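Local coordinates for 2-hydroxyisobutyryl-CoA synthetase (Aquincola tertiaricarbonis, PDB 6HDY), which belongs to the ANL superfamily of AMP-binding enzymes and pairs an AMP-binding region with the smaller C-terminal domain of that family, at residues E280-A288 with L298-T306; K214-A225 with N241-E252. One frame throughout, in Å; residues are numbered along the deposited sequence.

Contact 1 of 2, residues E280-A288 with L298-T306; sequences EMSPFMNVA and LCWQDIIYT. With 3HL ((3S)-3-hydroxybutanoic acid), chain B; 8LQ ([[(2~{R},3~{S},4~{R},5~{R})-5-(6-aminopurin-9-yl)-3,4-bis(oxidanyl)oxolan-2-yl]methoxy-oxidanyl-phosphoryl] (3~{S})-3-oxidanylbutanoate), chain C.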
loop_
_atom_site.group_PDB
_atom_site.type_symbol
_atom_site.label_atom_id
_atom_site.label_comp_id
_atom_site.label_asym_id
_atom_site.label_seq_id
_atom_site.Cartn_x
_atom_site.Cartn_y
_atom_site.Cartn_z
ATOM N N GLU A 280 -11.231 -10.616 9.080
ATOM C CA GLU A 280 -10.913 -11.838 9.855
ATOM C C GLU A 280 -11.219 -13.039 8.964
ATOM O O GLU A 280 -10.623 -14.091 9.129
ATOM C CB GLU A 280 -11.800 -11.956 11.115
ATOM C CG GLU A 280 -11.537 -10.965 12.235
ATOM C CD GLU A 280 -12.099 -9.564 12.043
ATOM O OE1 GLU A 280 -12.748 -9.297 11.007
ATOM O OE2 GLU A 280 -11.861 -8.716 12.930
ATOM N N MET A 281 -12.143 -12.858 8.014
ATOM C CA MET A 281 -12.602 -13.888 7.081
ATOM C C MET A 281 -11.925 -13.873 5.708
ATOM O O MET A 281 -12.505 -14.430 4.772
ATOM C CB MET A 281 -14.138 -13.831 6.928
ATOM C CG MET A 281 -14.854 -14.130 8.198
ATOM S SD MET A 281 -14.241 -15.673 8.898
ATOM C CE MET A 281 -15.150 -15.739 10.147
ATOM N N SER A 282 -10.702 -13.280 5.567
ATOM C CA SER A 282 -10.012 -13.343 4.267
ATOM C C SER A 282 -9.810 -14.830 3.967
ATOM O O SER A 282 -9.445 -15.559 4.886
ATOM C CB SER A 282 -8.673 -12.630 4.291
ATOM O OG SER A 282 -8.847 -11.271 4.645
ATOM N N PRO A 283 -10.123 -15.355 2.763
ATOM C CA PRO A 283 -10.604 -14.677 1.543
ATOM C C PRO A 283 -12.019 -14.092 1.724
ATOM O O PRO A 283 -13.011 -14.819 1.767
ATOM C CB PRO A 283 -10.498 -15.785 0.473
ATOM C CG PRO A 283 -10.666 -17.074 1.238
ATOM C CD PRO A 283 -9.962 -16.810 2.554
ATOM N N PHE A 284 -12.091 -12.769 1.891
ATOM C CA PHE A 284 -13.322 -12.035 2.194
ATOM C C PHE A 284 -14.295 -11.987 1.011
ATOM O O PHE A 284 -15.469 -11.672 1.213
ATOM C CB PHE A 284 -13.012 -10.614 2.723
ATOM C CG PHE A 284 -12.178 -9.793 1.762
ATOM C CD1 PHE A 284 -12.772 -9.143 0.679
ATOM C CD2 PHE A 284 -10.795 -9.697 1.919
ATOM C CE1 PHE A 284 -12.003 -8.424 -0.227
ATOM C CE2 PHE A 284 -10.034 -8.951 1.030
ATOM C CZ PHE A 284 -10.643 -8.323 -0.041
ATOM N N MET A 285 -13.810 -12.299 -0.218
ATOM C CA MET A 285 -14.660 -12.354 -1.408
ATOM C C MET A 285 -15.541 -13.633 -1.384
ATOM O O MET A 285 -16.235 -13.890 -2.352
ATOM C CB MET A 285 -13.813 -12.260 -2.709
ATOM C CG MET A 285 -13.189 -10.894 -2.926
ATOM S SD MET A 285 -12.216 -10.706 -4.451
ATOM C CE MET A 285 -13.487 -10.707 -5.634
ATOM N N ASN A 286 -15.555 -14.402 -0.263
ATOM C CA ASN A 286 -16.388 -15.616 -0.082
ATOM C C ASN A 286 -17.908 -15.325 -0.269
ATOM O O ASN A 286 -18.728 -16.230 -0.419
ATOM C CB ASN A 286 -16.094 -16.271 1.283
ATOM C CG ASN A 286 -16.619 -15.471 2.450
ATOM O OD1 ASN A 286 -16.087 -14.437 2.796
ATOM N ND2 ASN A 286 -17.709 -15.894 3.055
ATOM N N VAL A 287 -18.264 -14.050 -0.218
ATOM C CA VAL A 287 -19.596 -13.536 -0.544
ATOM C C VAL A 287 -19.333 -12.532 -1.670
ATOM O O VAL A 287 -18.522 -11.605 -1.486
ATOM C CB VAL A 287 -20.462 -12.984 0.628
ATOM C CG1 VAL A 287 -20.903 -14.105 1.562
ATOM C CG2 VAL A 287 -19.754 -11.870 1.393
ATOM N N ALA A 288 -19.858 -12.828 -2.872
ATOM C CA ALA A 288 -19.611 -12.012 -4.067
ATOM C C ALA A 288 -20.573 -12.283 -5.194
ATOM O O ALA A 288 -20.860 -13.441 -5.508
ATOM C CB ALA A 288 -18.175 -12.219 -4.580
ATOM N N LEU A 298 -23.324 -14.064 -4.008
ATOM C CA LEU A 298 -23.473 -15.499 -3.786
ATOM C C LEU A 298 -22.557 -15.874 -2.593
ATOM O O LEU A 298 -21.546 -15.215 -2.372
ATOM C CB LEU A 298 -23.015 -16.294 -5.020
ATOM C CG LEU A 298 -23.802 -16.167 -6.338
ATOM C CD1 LEU A 298 -23.411 -17.273 -7.278
ATOM C CD2 LEU A 298 -25.341 -16.112 -6.113
ATOM N N CYS A 299 -22.910 -16.927 -1.857
ATOM C CA CYS A 299 -22.133 -17.467 -0.746
ATOM C C CYS A 299 -21.336 -18.614 -1.321
ATOM O O CYS A 299 -21.891 -19.690 -1.510
ATOM C CB CYS A 299 -23.045 -17.949 0.383
ATOM S SG CYS A 299 -24.128 -16.673 1.059
ATOM N N TRP A 300 -20.047 -18.389 -1.618
ATOM C CA TRP A 300 -19.146 -19.407 -2.161
ATOM C C TRP A 300 -18.776 -20.371 -1.022
ATOM O O TRP A 300 -17.709 -20.278 -0.424
ATOM C CB TRP A 300 -17.929 -18.744 -2.808
ATOM C CG TRP A 300 -18.266 -17.852 -3.964
ATOM C CD1 TRP A 300 -18.973 -16.688 -3.924
ATOM C CD2 TRP A 300 -17.821 -18.006 -5.322
ATOM N NE1 TRP A 300 -19.044 -16.132 -5.180
ATOM C CE2 TRP A 300 -18.333 -16.909 -6.056
ATOM C CE3 TRP A 300 -17.026 -18.961 -5.991
ATOM C CZ2 TRP A 300 -18.082 -16.739 -7.434
ATOM C CZ3 TRP A 300 -16.788 -18.797 -7.350
ATOM C CH2 TRP A 300 -17.307 -17.698 -8.058
ATOM N N GLN A 301 -19.731 -21.276 -0.722
ATOM C CA GLN A 301 -19.774 -22.218 0.395
ATOM C C GLN A 301 -18.572 -23.151 0.564
ATOM O O GLN A 301 -18.254 -23.507 1.703
ATOM C CB GLN A 301 -21.071 -23.040 0.332
ATOM C CG GLN A 301 -22.348 -22.220 0.593
ATOM C CD GLN A 301 -22.398 -21.552 1.954
ATOM O OE1 GLN A 301 -21.708 -20.556 2.223
ATOM N NE2 GLN A 301 -23.263 -22.041 2.823
ATOM N N ASP A 302 -17.942 -23.586 -0.542
ATOM C CA ASP A 302 -16.769 -24.475 -0.503
ATOM C C ASP A 302 -15.451 -23.724 -0.238
ATOM O O ASP A 302 -14.386 -24.363 -0.133
ATOM C CB ASP A 302 -16.684 -25.346 -1.763
ATOM C CG ASP A 302 -16.758 -24.535 -3.031
ATOM O OD1 ASP A 302 -17.877 -24.114 -3.398
ATOM O OD2 ASP A 302 -15.692 -24.282 -3.634
ATOM N N ILE A 303 -15.513 -22.379 -0.144
ATOM C CA ILE A 303 -14.357 -21.539 0.198
ATOM C C ILE A 303 -14.452 -21.214 1.712
ATOM O O ILE A 303 -13.527 -21.504 2.455
ATOM C CB ILE A 303 -14.224 -20.268 -0.710
ATOM C CG1 ILE A 303 -13.918 -20.669 -2.186
ATOM C CG2 ILE A 303 -13.127 -19.316 -0.145
ATOM C CD1 ILE A 303 -13.935 -19.555 -3.246
ATOM N N ILE A 304 -15.598 -20.660 2.150
ATOM C CA ILE A 304 -15.968 -20.342 3.531
ATOM C C ILE A 304 -17.448 -20.709 3.660
ATOM O O ILE A 304 -18.255 -20.330 2.810
ATOM C CB ILE A 304 -15.697 -18.838 3.907
ATOM C CG1 ILE A 304 -14.192 -18.587 4.127
ATOM C CG2 ILE A 304 -16.560 -18.329 5.120
ATOM C CD1 ILE A 304 -13.794 -17.128 4.116
ATOM N N TYR A 305 -17.797 -21.425 4.731
ATOM C CA TYR A 305 -19.167 -21.830 5.010
ATOM C C TYR A 305 -19.945 -20.700 5.698
ATOM O O TYR A 305 -19.686 -20.375 6.861
ATOM C CB TYR A 305 -19.170 -23.147 5.824
ATOM C CG TYR A 305 -20.547 -23.661 6.183
ATOM C CD1 TYR A 305 -21.526 -23.850 5.203
ATOM C CD2 TYR A 305 -20.873 -23.968 7.501
ATOM C CE1 TYR A 305 -22.796 -24.317 5.532
ATOM C CE2 TYR A 305 -22.137 -24.450 7.839
ATOM C CZ TYR A 305 -23.092 -24.631 6.852
ATOM O OH TYR A 305 -24.330 -25.109 7.195
ATOM N N THR A 306 -20.861 -20.066 4.952
ATOM C CA THR A 306 -21.698 -18.977 5.464
ATOM C C THR A 306 -23.028 -19.555 6.006
ATOM O O THR A 306 -23.692 -20.362 5.331
ATOM C CB THR A 306 -21.954 -17.897 4.378
ATOM O OG1 THR A 306 -20.723 -17.336 3.922
ATOM C CG2 THR A 306 -22.872 -16.756 4.867
HETATM C CA 3HL B . -13.563 -5.795 4.633
HETATM C CB 3HL B . -12.256 -6.522 5.023
HETATM O OG1 3HL B . -11.917 -7.589 4.144
HETATM C CG2 3HL B . -11.083 -5.589 5.035
HETATM C C 3HL B . -14.100 -6.410 3.364
HETATM O OA 3HL B . -13.469 -6.276 2.324
HETATM O OB 3HL B . -15.160 -7.242 3.520
HETATM N N9 8LQ C . -18.893 -4.766 4.970
HETATM C C8 8LQ C . -17.830 -5.246 4.305
HETATM N N7 8LQ C . -18.198 -5.533 3.061
HETATM C C5 8LQ C . -19.508 -5.255 2.951
HETATM C C6 8LQ C . -20.382 -5.299 1.922
HETATM N N6 8LQ C . -19.957 -5.756 0.754
HETATM N N1 8LQ C . -21.670 -4.930 2.066
HETATM C C2 8LQ C . -22.132 -4.445 3.292
HETATM N N3 8LQ C . -21.201 -4.338 4.314
HETATM C C4 8LQ C . -19.930 -4.771 4.137
HETATM C CAA 8LQ C . -11.631 -6.607 4.086
HETATM C CAZ 8LQ C . -12.963 -6.401 3.318
HETATM O OAE 8LQ C . -12.940 -5.146 2.645
HETATM C CAL 8LQ C . -14.192 -6.436 4.248
HETATM C CAS 8LQ C . -14.051 -5.404 5.374
HETATM O OAC 8LQ C . -14.275 -4.217 5.151
HETATM O OAQ 8LQ C . -13.587 -5.902 6.577
HETATM P PBC 8LQ C . -13.644 -5.073 7.944
HETATM O OAH 8LQ C . -12.682 -3.833 7.699
HETATM O OAD 8LQ C . -13.265 -5.866 9.126
HETATM O "O5'" 8LQ C . -15.152 -4.618 8.061
HETATM C "C5'" 8LQ C . -16.139 -5.645 7.972
HETATM C "C4'" 8LQ C . -17.512 -5.033 8.066
HETATM O "O4'" 8LQ C . -17.691 -4.083 6.981
HETATM C "C3'" 8LQ C . -18.483 -6.106 7.816
HETATM O "O3'" 8LQ C . -18.781 -6.816 9.052
HETATM C "C2'" 8LQ C . -19.676 -5.302 7.295
HETATM O "O2'" 8LQ C . -20.367 -4.581 8.392
HETATM C "C1'" 8LQ C . -18.982 -4.306 6.395
HETATM O O HOH W 1 -19.168 -17.872 1.659
#
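Trp300 turns the edge of its indole toward 280-288. Ala288 O lies in the ring plane and accepts from Trp300 NE1 at 3.3 Å, in a nearly straight bond (168° at the hydrogen). Asn286 O is also near that plane, 3.5 Å from Trp300 CD1. The first torsion keeps Trp300 CG beside its backbone N (chi1 -62°), and the five-membered ring comes alongside strand 287-288. Phe284 CB is directed away from 298-306, and one face of its ring meets the bound ligands, which overlap in the model. Oxygen OA of 3HL stands 3.4 Å above the plane, offset toward the rim, and CAZ of 8LQ is over the same face. Ser282 OG is at the ring edge, in plane.

The backbones form a short antiparallel hairpin. Ala288 and Leu298 are a hydrogen-bonded pair, with Ala288 N to Leu298 O at 3.0 Å and Leu298 N returning to Ala288 O. Leu298 N and Trp300 NE1 reach Ala288 O from opposite faces of its carbonyl plane. Val287 and Cys299 are the non-hydrogen-bonded pair. Trp300 N binds Asn286 O at 2.8 Å. A water donates to Asn286 O and to Ile304 O, bridging the segments.

Past the hairpin, Ile304 packs across the Asn286 side chain, CB to CB. Its CD1 comes up against two carbonyl oxygens on one side of it, Met281 O at 3.1 Å and Pro283 O at 3.4 Å. Pro283 follows a cis peptide bond, and its CG makes apolar contact with Ile303 CG2 at 3.6 Å.

Helix 141-157 packs on Pro283 and Ala288 through Ile147, His151 and Ile154. Tyr327 of strand 322-329 touches Met281 and Thr306. Strand 361-362 lies next to 297-299 and completes this small sheet, with Leu362 against Val287 and Cys299.

Contact 2 of 2, residues K214-A225 with N241-E252; sequences KPAAFYGTPSYA and NFGLKCLFFSGE. With 8LQ ([[(2~{R},3~{S},4~{R},5~{R})-5-(6-aminopurin-9-yl)-3,4-bis(oxidanyl)oxolan-2-yl]methoxy-oxidanyl-phosphoryl] (3~{S})-3-oxidanylbutanoate), chain C; 3HL ((3S)-3-hydroxybutanoic acid), chain B.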
loop_
_atom_site.group_PDB
_atom_site.type_symbol
_atom_site.label_atom_id
_atom_site.label_comp_id
_atom_site.label_asym_id
_atom_site.label_seq_id
_atom_site.Cartn_x
_atom_site.Cartn_y
_atom_site.Cartn_z
ATOM N N LYS A 214 -6.590 3.278 -18.898
ATOM C CA LYS A 214 -7.885 2.688 -19.299
ATOM C C LYS A 214 -8.065 1.227 -18.753
ATOM O O LYS A 214 -8.108 0.272 -19.529
ATOM C CB LYS A 214 -8.138 2.802 -20.828
ATOM C CG LYS A 214 -7.933 4.219 -21.376
ATOM C CD LYS A 214 -9.169 4.781 -22.039
ATOM C CE LYS A 214 -8.882 6.041 -22.827
ATOM N NZ LYS A 214 -9.085 7.278 -22.019
ATOM N N PRO A 215 -8.186 1.047 -17.407
ATOM C CA PRO A 215 -8.308 -0.312 -16.850
ATOM C C PRO A 215 -9.615 -1.026 -17.121
ATOM O O PRO A 215 -10.674 -0.391 -17.215
ATOM C CB PRO A 215 -8.136 -0.081 -15.346
ATOM C CG PRO A 215 -8.671 1.285 -15.134
ATOM C CD PRO A 215 -8.149 2.051 -16.321
ATOM N N ALA A 216 -9.548 -2.356 -17.192
ATOM C CA ALA A 216 -10.750 -3.153 -17.388
ATOM C C ALA A 216 -11.522 -3.283 -16.076
ATOM O O ALA A 216 -12.741 -3.444 -16.114
ATOM C CB ALA A 216 -10.393 -4.527 -17.931
ATOM N N ALA A 217 -10.812 -3.225 -14.911
ATOM C CA ALA A 217 -11.446 -3.388 -13.610
ATOM C C ALA A 217 -10.914 -2.446 -12.535
ATOM O O ALA A 217 -9.763 -2.013 -12.583
ATOM C CB ALA A 217 -11.373 -4.840 -13.152
ATOM N N PHE A 218 -11.797 -2.087 -11.590
ATOM C CA PHE A 218 -11.491 -1.180 -10.479
ATOM C C PHE A 218 -11.945 -1.800 -9.197
ATOM O O PHE A 218 -13.072 -2.278 -9.136
ATOM C CB PHE A 218 -12.224 0.166 -10.643
ATOM C CG PHE A 218 -12.026 1.165 -9.520
ATOM C CD1 PHE A 218 -12.848 1.150 -8.397
ATOM C CD2 PHE A 218 -11.045 2.144 -9.606
ATOM C CE1 PHE A 218 -12.669 2.070 -7.375
ATOM C CE2 PHE A 218 -10.884 3.081 -8.592
ATOM C CZ PHE A 218 -11.689 3.031 -7.480
ATOM N N TYR A 219 -11.105 -1.718 -8.148
ATOM C CA TYR A 219 -11.460 -2.161 -6.810
ATOM C C TYR A 219 -11.307 -1.027 -5.804
ATOM O O TYR A 219 -10.283 -0.331 -5.799
ATOM C CB TYR A 219 -10.621 -3.392 -6.350
ATOM C CG TYR A 219 -10.839 -3.726 -4.883
ATOM C CD1 TYR A 219 -11.903 -4.530 -4.479
ATOM C CD2 TYR A 219 -10.033 -3.169 -3.893
ATOM C CE1 TYR A 219 -12.130 -4.808 -3.130
ATOM C CE2 TYR A 219 -10.266 -3.418 -2.541
ATOM C CZ TYR A 219 -11.310 -4.242 -2.165
ATOM O OH TYR A 219 -11.551 -4.435 -0.833
ATOM N N GLY A 220 -12.282 -0.929 -4.894
ATOM C CA GLY A 220 -12.238 -0.037 -3.742
ATOM C C GLY A 220 -13.541 -0.084 -2.982
ATOM O O GLY A 220 -14.258 -1.082 -3.068
ATOM N N THR A 221 -13.882 1.016 -2.283
ATOM C CA THR A 221 -15.174 1.138 -1.581
ATOM C C THR A 221 -16.189 1.808 -2.500
ATOM O O THR A 221 -15.781 2.625 -3.345
ATOM C CB THR A 221 -15.085 1.917 -0.244
ATOM O OG1 THR A 221 -14.699 3.277 -0.487
ATOM C CG2 THR A 221 -14.185 1.225 0.814
ATOM N N PRO A 222 -17.510 1.505 -2.356
ATOM C CA PRO A 222 -18.513 2.204 -3.189
ATOM C C PRO A 222 -18.464 3.720 -3.011
ATOM O O PRO A 222 -18.709 4.435 -3.972
ATOM C CB PRO A 222 -19.851 1.608 -2.730
ATOM C CG PRO A 222 -19.500 0.356 -1.982
ATOM C CD PRO A 222 -18.154 0.586 -1.395
ATOM N N SER A 223 -18.103 4.202 -1.790
ATOM C CA SER A 223 -17.936 5.623 -1.437
ATOM C C SER A 223 -16.823 6.248 -2.263
ATOM O O SER A 223 -17.008 7.345 -2.784
ATOM C CB SER A 223 -17.584 5.787 0.040
ATOM O OG SER A 223 -18.703 5.496 0.847
ATOM N N TYR A 224 -15.667 5.569 -2.351
ATOM C CA TYR A 224 -14.541 6.076 -3.126
ATOM C C TYR A 224 -14.865 6.246 -4.599
ATOM O O TYR A 224 -14.519 7.282 -5.163
ATOM C CB TYR A 224 -13.262 5.252 -2.947
ATOM C CG TYR A 224 -12.058 5.964 -3.526
ATOM C CD1 TYR A 224 -11.940 7.353 -3.447
ATOM C CD2 TYR A 224 -11.028 5.259 -4.125
ATOM C CE1 TYR A 224 -10.820 8.012 -3.944
ATOM C CE2 TYR A 224 -9.914 5.914 -4.652
ATOM C CZ TYR A 224 -9.814 7.289 -4.554
ATOM O OH TYR A 224 -8.720 7.947 -5.051
ATOM N N ALA A 225 -15.523 5.254 -5.219
ATOM C CA ALA A 225 -15.944 5.350 -6.616
ATOM C C ALA A 225 -16.788 6.653 -6.865
ATOM O O ALA A 225 -16.525 7.377 -7.822
ATOM C CB ALA A 225 -16.744 4.122 -6.983
ATOM N N ASN A 241 -14.843 7.502 -19.805
ATOM C CA ASN A 241 -13.723 7.350 -20.715
ATOM C C ASN A 241 -12.520 6.680 -20.048
ATOM O O ASN A 241 -11.389 6.861 -20.496
ATOM C CB ASN A 241 -13.342 8.712 -21.350
ATOM C CG ASN A 241 -12.760 8.646 -22.759
ATOM O OD1 ASN A 241 -12.137 7.655 -23.183
ATOM N ND2 ASN A 241 -12.923 9.730 -23.512
ATOM N N PHE A 242 -12.772 5.867 -19.001
ATOM C CA PHE A 242 -11.724 5.158 -18.264
ATOM C C PHE A 242 -11.574 3.705 -18.735
ATOM O O PHE A 242 -10.737 2.971 -18.214
ATOM C CB PHE A 242 -11.991 5.255 -16.753
ATOM C CG PHE A 242 -11.809 6.626 -16.125
ATOM C CD1 PHE A 242 -11.199 7.664 -16.831
ATOM C CD2 PHE A 242 -12.189 6.860 -14.807
ATOM C CE1 PHE A 242 -10.986 8.912 -16.234
ATOM C CE2 PHE A 242 -11.946 8.101 -14.198
ATOM C CZ PHE A 242 -11.358 9.121 -14.920
ATOM N N GLY A 243 -12.388 3.317 -19.722
ATOM C CA GLY A 243 -12.403 1.987 -20.332
ATOM C C GLY A 243 -12.834 0.857 -19.422
ATOM O O GLY A 243 -12.589 -0.307 -19.745
ATOM N N LEU A 244 -13.492 1.189 -18.280
ATOM C CA LEU A 244 -13.916 0.216 -17.271
ATOM C C LEU A 244 -15.032 -0.673 -17.718
ATOM O O LEU A 244 -16.044 -0.187 -18.243
ATOM C CB LEU A 244 -14.284 0.895 -15.929
ATOM C CG LEU A 244 -13.131 1.526 -15.144
ATOM C CD1 LEU A 244 -13.626 2.661 -14.285
ATOM C CD2 LEU A 244 -12.354 0.473 -14.316
ATOM N N LYS A 245 -14.857 -1.985 -17.514
ATOM C CA LYS A 245 -15.920 -2.951 -17.817
ATOM C C LYS A 245 -16.638 -3.201 -16.492
ATOM O O LYS A 245 -17.838 -3.498 -16.459
ATOM C CB LYS A 245 -15.362 -4.264 -18.396
ATOM C CG LYS A 245 -14.534 -4.101 -19.695
ATOM C CD LYS A 245 -15.374 -3.692 -20.931
ATOM C CE LYS A 245 -14.529 -3.291 -22.124
ATOM N NZ LYS A 245 -14.025 -1.892 -22.027
ATOM N N CYS A 246 -15.890 -3.067 -15.388
ATOM C CA CYS A 246 -16.459 -3.271 -14.072
ATOM C C CYS A 246 -15.676 -2.602 -12.965
ATOM O O CYS A 246 -14.515 -2.224 -13.127
ATOM C CB CYS A 246 -16.686 -4.754 -13.780
ATOM S SG CYS A 246 -15.260 -5.602 -13.060
ATOM N N LEU A 247 -16.376 -2.442 -11.839
ATOM C CA LEU A 247 -15.901 -1.926 -10.568
ATOM C C LEU A 247 -16.442 -2.936 -9.558
ATOM O O LEU A 247 -17.607 -3.312 -9.652
ATOM C CB LEU A 247 -16.463 -0.519 -10.279
ATOM C CG LEU A 247 -16.109 0.583 -11.278
ATOM C CD1 LEU A 247 -17.252 0.783 -12.280
ATOM C CD2 LEU A 247 -15.816 1.904 -10.554
ATOM N N PHE A 248 -15.592 -3.433 -8.660
ATOM C CA PHE A 248 -16.007 -4.412 -7.656
ATOM C C PHE A 248 -15.619 -3.906 -6.294
ATOM O O PHE A 248 -14.524 -3.402 -6.124
ATOM C CB PHE A 248 -15.538 -5.839 -7.968
ATOM C CG PHE A 248 -14.065 -6.161 -7.830
ATOM C CD1 PHE A 248 -13.155 -5.760 -8.804
ATOM C CD2 PHE A 248 -13.612 -7.002 -6.810
ATOM C CE1 PHE A 248 -11.803 -6.116 -8.706
ATOM C CE2 PHE A 248 -12.263 -7.361 -6.717
ATOM C CZ PHE A 248 -11.366 -6.891 -7.648
ATOM N N PHE A 249 -16.561 -3.911 -5.372
ATOM C CA PHE A 249 -16.384 -3.254 -4.082
ATOM C C PHE A 249 -16.650 -4.133 -2.889
ATOM O O PHE A 249 -17.513 -5.024 -2.921
ATOM C CB PHE A 249 -17.356 -2.023 -3.977
ATOM C CG PHE A 249 -17.421 -1.038 -5.134
ATOM C CD1 PHE A 249 -16.304 -0.284 -5.496
ATOM C CD2 PHE A 249 -18.622 -0.811 -5.814
ATOM C CE1 PHE A 249 -16.377 0.640 -6.543
ATOM C CE2 PHE A 249 -18.689 0.114 -6.865
ATOM C CZ PHE A 249 -17.576 0.846 -7.209
ATOM N N SER A 250 -15.977 -3.779 -1.796
ATOM C CA SER A 250 -16.154 -4.369 -0.472
ATOM C C SER A 250 -15.867 -3.291 0.573
ATOM O O SER A 250 -15.340 -2.224 0.234
ATOM C CB SER A 250 -15.242 -5.580 -0.294
ATOM O OG SER A 250 -13.923 -5.167 -0.004
ATOM N N GLY A 251 -16.251 -3.553 1.818
ATOM C CA GLY A 251 -15.941 -2.648 2.912
ATOM C C GLY A 251 -17.117 -2.033 3.620
ATOM O O GLY A 251 -17.003 -1.687 4.795
ATOM N N GLU A 252 -18.256 -1.895 2.919
ATOM C CA GLU A 252 -19.452 -1.224 3.434
ATOM C C GLU A 252 -20.608 -1.433 2.450
ATOM O O GLU A 252 -20.339 -1.733 1.292
ATOM C CB GLU A 252 -19.177 0.305 3.536
ATOM C CG GLU A 252 -18.633 0.896 2.237
ATOM C CD GLU A 252 -18.605 2.401 2.108
ATOM O OE1 GLU A 252 -18.747 3.099 3.131
ATOM O OE2 GLU A 252 -18.411 2.887 0.977
HETATM N N9 8LQ C . -18.893 -4.766 4.970
HETATM C C8 8LQ C . -17.830 -5.246 4.305
HETATM N N7 8LQ C . -18.198 -5.533 3.061
HETATM C C5 8LQ C . -19.508 -5.255 2.951
HETATM C C6 8LQ C . -20.382 -5.299 1.922
HETATM N N6 8LQ C . -19.957 -5.756 0.754
HETATM N N1 8LQ C . -21.670 -4.930 2.066
HETATM C C2 8LQ C . -22.132 -4.445 3.292
HETATM N N3 8LQ C . -21.201 -4.338 4.314
HETATM C C4 8LQ C . -19.930 -4.771 4.137
HETATM C CAA 8LQ C . -11.631 -6.607 4.086
HETATM C CAZ 8LQ C . -12.963 -6.401 3.318
HETATM O OAE 8LQ C . -12.940 -5.146 2.645
HETATM C CAL 8LQ C . -14.192 -6.436 4.248
HETATM C CAS 8LQ C . -14.051 -5.404 5.374
HETATM O OAC 8LQ C . -14.275 -4.217 5.151
HETATM O OAQ 8LQ C . -13.587 -5.902 6.577
HETATM P PBC 8LQ C . -13.644 -5.073 7.944
HETATM O OAH 8LQ C . -12.682 -3.833 7.699
HETATM O OAD 8LQ C . -13.265 -5.866 9.126
HETATM O "O5'" 8LQ C . -15.152 -4.618 8.061
HETATM C "C5'" 8LQ C . -16.139 -5.645 7.972
HETATM C "C4'" 8LQ C . -17.512 -5.033 8.066
HETATM O "O4'" 8LQ C . -17.691 -4.083 6.981
HETATM C "C3'" 8LQ C . -18.483 -6.106 7.816
HETATM O "O3'" 8LQ C . -18.781 -6.816 9.052
HETATM C "C2'" 8LQ C . -19.676 -5.302 7.295
HETATM O "O2'" 8LQ C . -20.367 -4.581 8.392
HETATM C "C1'" 8LQ C . -18.982 -4.306 6.395
HETATM C CA 3HL B . -13.563 -5.795 4.633
HETATM C CB 3HL B . -12.256 -6.522 5.023
HETATM O OG1 3HL B . -11.917 -7.589 4.144
HETATM C CG2 3HL B . -11.083 -5.589 5.035
HETATM C C 3HL B . -14.100 -6.410 3.364
HETATM O OA 3HL B . -13.469 -6.276 2.324
HETATM O OB 3HL B . -15.160 -7.242 3.520
HETATM O O HOH W 2 -10.317 -1.525 -20.530
HETATM O O HOH W 3 -12.404 -1.797 0.198
#
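Lys214 starts the contact by donating from NZ to Asn241 O at 2.8 Å. Its NZ also binds Asp211 O, and the bond to the poorly ordered Asn241 OD1 is weak. A water links Lys214 O to Gly243 O. Next, Pro215 CG touches Leu244 CD2. Ala216 O receives two backbone donors: Cys246 N in the carbonyl plane, and Lys245 N at 2.9 Å from above that plane.

Strand 217-220 then runs parallel to 246-249, their axes 4.7 Å apart at 21°. Ala217 CB faces Cys246 SG. Phe218 O accepts from Phe248 N at 2.8 Å, while the Phe218 side chain goes to the other face and meets Leu247 CD2 with its CD1. The two strands, with helix 222-234 between them in sequence, form a beta-alpha-beta crossover. They are neighbours in a five-stranded parallel sheet, with 165-168 beyond 217-220 and 271-274 beyond 246-249.

Tyr219 CB sits over the face of the Phe248 ring. The two rings themselves meet obliquely. With CG anti to the backbone N (chi1 171°), the phenol runs on toward Ser250, and Tyr219 OH and Ser250 OG are hydrogen-bonded at 2.6 Å. Ser250 OG also reaches OAE of 8LQ and OA of 3HL. Gly220 O lies at the edge of the Phe249 ring, in its plane. Thr221 is the N-cap of the helix: its OG1 accepts from Tyr224 N and also binds Phe465 O. Pro222 CA stands over the centre of one face of Phe249, in a CH-pi contact. Ser223 grips Glu252 OE2 twice. Its OG donates at 2.6 Å to the syn lone pair, and its N at 3.1 Å nearly along the C-O axis. Ala225 CB closes on the far end of the Phe249 ring, 3.4 Å from CZ.

Contact 2 comes first along the chain and closes before contact 1 opens. Strand 271-274 lies between them in sequence, as the neighbour of 246-249 in the parallel sheet. In contact 1 the 287-288 and 297-299 pairing belongs to a small antiparallel sheet, while 304-306 starts a strand of a second one. The contact centres are about 20 Å apart, yet their edges touch: Met285 CE packs on Phe248 CE2 at 3.7 Å. Both contacts reach 3HL and 8LQ. The pocket thus takes residues from the C-terminal end of the parallel strands and the loop after them (Tyr219, Ser250, Gly251, Glu252) and from the loop before 287-288 (Glu280, Phe284). Others, such as Asp344 and Lys466, complete it.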